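PDB 2PLI: uncharacterized protein from Neisseria meningitidis, which probably takes part in magnesium and cobalt ion transport, this chain being the C-terminal transporter-associated domain of a CorC-type efflux protein. Local coordinates for residues L58-R61 / G62-V65. Sequence-based numbering, arbitrary orientation.
With ZN (zinc ion), chain F.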
ATOM      1  N   LEU A  58     -18.455 -19.597  -1.527  1.00  5.05           N
ATOM      2  CA  LEU A  58     -17.297 -19.522  -0.630  1.00  5.56           C
ATOM      3  C   LEU A  58     -16.455 -20.776  -0.828  1.00  4.99           C
ATOM      4  O   LEU A  58     -16.902 -21.873  -0.502  1.00  5.66           O
ATOM      5  CB  LEU A  58     -17.782 -19.438   0.818  1.00  5.94           C
ATOM      6  CG  LEU A  58     -16.699 -19.515   1.907  1.00  5.71           C
ATOM      7  CD1 LEU A  58     -15.719 -18.384   1.728  1.00  9.77           C
ATOM      8  CD2 LEU A  58     -17.338 -19.473   3.291  1.00  6.22           C
ATOM      9  N   PRO A  59     -15.244 -20.629  -1.375  1.00  5.26           N
ATOM     10  CA  PRO A  59     -14.443 -21.788  -1.671  1.00  4.61           C
ATOM     11  C   PRO A  59     -13.640 -22.354  -0.493  1.00  4.85           C
ATOM     12  O   PRO A  59     -13.425 -21.693   0.544  1.00  6.23           O
ATOM     13  CB  PRO A  59     -13.489 -21.263  -2.741  1.00  6.22           C
ATOM     14  CG  PRO A  59     -13.250 -19.899  -2.316  1.00  5.66           C
ATOM     15  CD  PRO A  59     -14.591 -19.388  -1.803  1.00  6.01           C
ATOM     16  N   VAL A  60     -13.135 -23.569  -0.704  1.00  4.72           N
ATOM     17  CA  VAL A  60     -12.249 -24.193   0.255  1.00  4.74           C
ATOM     18  C   VAL A  60     -10.809 -24.114  -0.226  1.00  5.50           C
ATOM     19  O   VAL A  60     -10.524 -23.795  -1.402  1.00  5.13           O
ATOM     20  CB  VAL A  60     -12.640 -25.691   0.481  1.00  5.24           C
ATOM     21  CG1 VAL A  60     -14.047 -25.829   0.997  1.00  4.73           C
ATOM     22  CG2 VAL A  60     -12.503 -26.494  -0.818  1.00  4.59           C
ATOM     23  N   ARG A  61      -9.872 -24.359   0.687  1.00  4.88           N
ATOM     24  CA  ARG A  61      -8.450 -24.373   0.343  0.50  5.92           C
ATOM     25  C   ARG A  61      -8.199 -25.241  -0.900  1.00  4.87           C
ATOM     26  O   ARG A  61      -8.726 -26.382  -1.015  1.00  5.90           O
ATOM     27  CB  ARG A  61      -7.660 -24.908   1.528  0.50  5.53           C
ATOM     28  CG  ARG A  61      -6.169 -24.731   1.429  0.50  7.28           C
ATOM     29  CD  ARG A  61      -5.508 -24.894   2.795  0.50  9.40           C
ATOM     30  NE  ARG A  61      -5.771 -26.198   3.414  0.50 15.09           N
ATOM     31  CZ  ARG A  61      -5.240 -27.354   3.009  0.50 16.37           C
ATOM     32  NH1 ARG A  61      -4.425 -27.397   1.966  0.50 18.81           N
ATOM     33  NH2 ARG A  61      -5.524 -28.482   3.653  0.50 16.59           N
ATOM     34  N   GLY A  62      -7.377 -24.748  -1.806  1.00  4.96           N
ATOM     35  CA  GLY A  62      -7.009 -25.487  -2.985  1.00  5.61           C
ATOM     36  C   GLY A  62      -7.808 -25.144  -4.211  1.00  5.68           C
ATOM     37  O   GLY A  62      -7.371 -25.452  -5.330  1.00  5.56           O
ATOM     38  N   GLU A  63      -8.991 -24.527  -4.048  1.00  5.08           N
ATOM     39  CA  GLU A  63      -9.772 -24.129  -5.230  1.00  5.68           C
ATOM     40  C   GLU A  63      -9.071 -23.006  -5.971  1.00  7.02           C
ATOM     41  O   GLU A  63      -8.427 -22.163  -5.358  1.00  5.35           O
ATOM     42  CB  GLU A  63     -11.177 -23.685  -4.891  1.00  5.90           C
ATOM     43  CG  GLU A  63     -11.963 -24.733  -4.291  1.00  7.44           C
ATOM     44  CD  GLU A  63     -13.457 -24.460  -4.361  1.00  6.67           C
ATOM     45  OE1 GLU A  63     -14.019 -24.158  -5.475  1.00 12.19           O
ATOM     46  OE2 GLU A  63     -14.025 -24.551  -3.284  1.00  7.50           O
ATOM     47  N   LYS A  64      -9.151 -23.045  -7.288  1.00  7.37           N
ATOM     48  CA  LYS A  64      -8.497 -22.046  -8.100  1.00  9.00           C
ATOM     49  C   LYS A  64      -9.476 -21.387  -9.047  1.00  9.00           C
ATOM     50  O   LYS A  64     -10.482 -22.006  -9.483  1.00  8.08           O
ATOM     51  CB  LYS A  64      -7.316 -22.611  -8.853  1.00 10.49           C
ATOM     52  CG  LYS A  64      -7.597 -23.494 -10.001  1.00 14.25           C
ATOM     53  CD  LYS A  64      -6.259 -23.771 -10.785  1.00 13.94           C
ATOM     54  CE  LYS A  64      -6.511 -24.176 -12.225  1.00 17.33           C
ATOM     55  NZ  LYS A  64      -5.237 -24.599 -12.940  1.00 20.36           N
ATOM     56  N   VAL A  65      -9.154 -20.140  -9.373  1.00  7.78           N
ATOM     57  CA  VAL A  65      -9.885 -19.392 -10.370  1.00  9.02           C
ATOM     58  C   VAL A  65      -8.962 -18.489 -11.177  1.00  8.58           C
ATOM     59  O   VAL A  65      -8.072 -17.836 -10.631  1.00  9.45           O
ATOM     60  CB  VAL A  65     -11.122 -18.654  -9.745  1.00  9.63           C
ATOM     61  CG1 VAL A  65     -10.665 -17.614  -8.808  1.00  8.41           C
ATOM     62  CG2 VAL A  65     -12.046 -18.132 -10.821  1.00  9.60           C
TER
HETATM   63 ZN    ZN F 704     -15.945 -25.010  -3.816  0.80  9.21          ZN
HETATM   64  O   HOH W   1     -16.775 -25.744  -1.749  1.00 17.22           O
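E63 reaches back along its own loop until its carboxylate lies against P59 and V60, where one oxygen serves both the backbone and a zinc ion. The first torsion sets E63 CG beside the backbone N, anti to the carbonyl carbon (chi1 -62°), and the chain then stays extended, so that E63 CG passes 3.4 Å from V60 O and OE2 arrives at the amide of V60. V60 N donates to E63 OE2 at 2.9 Å in a nearly straight bond, coming in on the anti side and 32° out of the carboxylate plane. E63 OE2 also binds the zinc ion at 2.0 Å, while E63 OE1 makes a long second contact with the metal at 2.7 Å, a strongly asymmetric grip that rests mainly on OE2. H57 NE2 and a water also coordinate the zinc, and the positive ion would be expected to draw charge from the carboxylate. A glutamate suits this place because its length spans the turn and still leaves a carboxylate for the metal.

The backbone beneath is a type II beta turn from V60 to E63, closed by E63 N donating to V60 O at 3.1 Å. R61 and G62 occupy its corners; the positive phi of G62 (97°) would jam a CB against the carbonyl oxygen of R61, hence the glycine. The turn leads from the loop after helix 47-55 into strand 64-67, outermost of the antiparallel sheet within this chain.

P59 CB stands over one carboxylate face, 3.6 Å from E63 CD; its compact, nonpolar, buried ring covers that face and also packs on I52 and V74, joining helix to sheet. V60 crosses the glutamate chain at a slant, V60 CG2 lying 3.5 Å beyond E63 OE2, nearer the carboxylate plane and slightly to its other side.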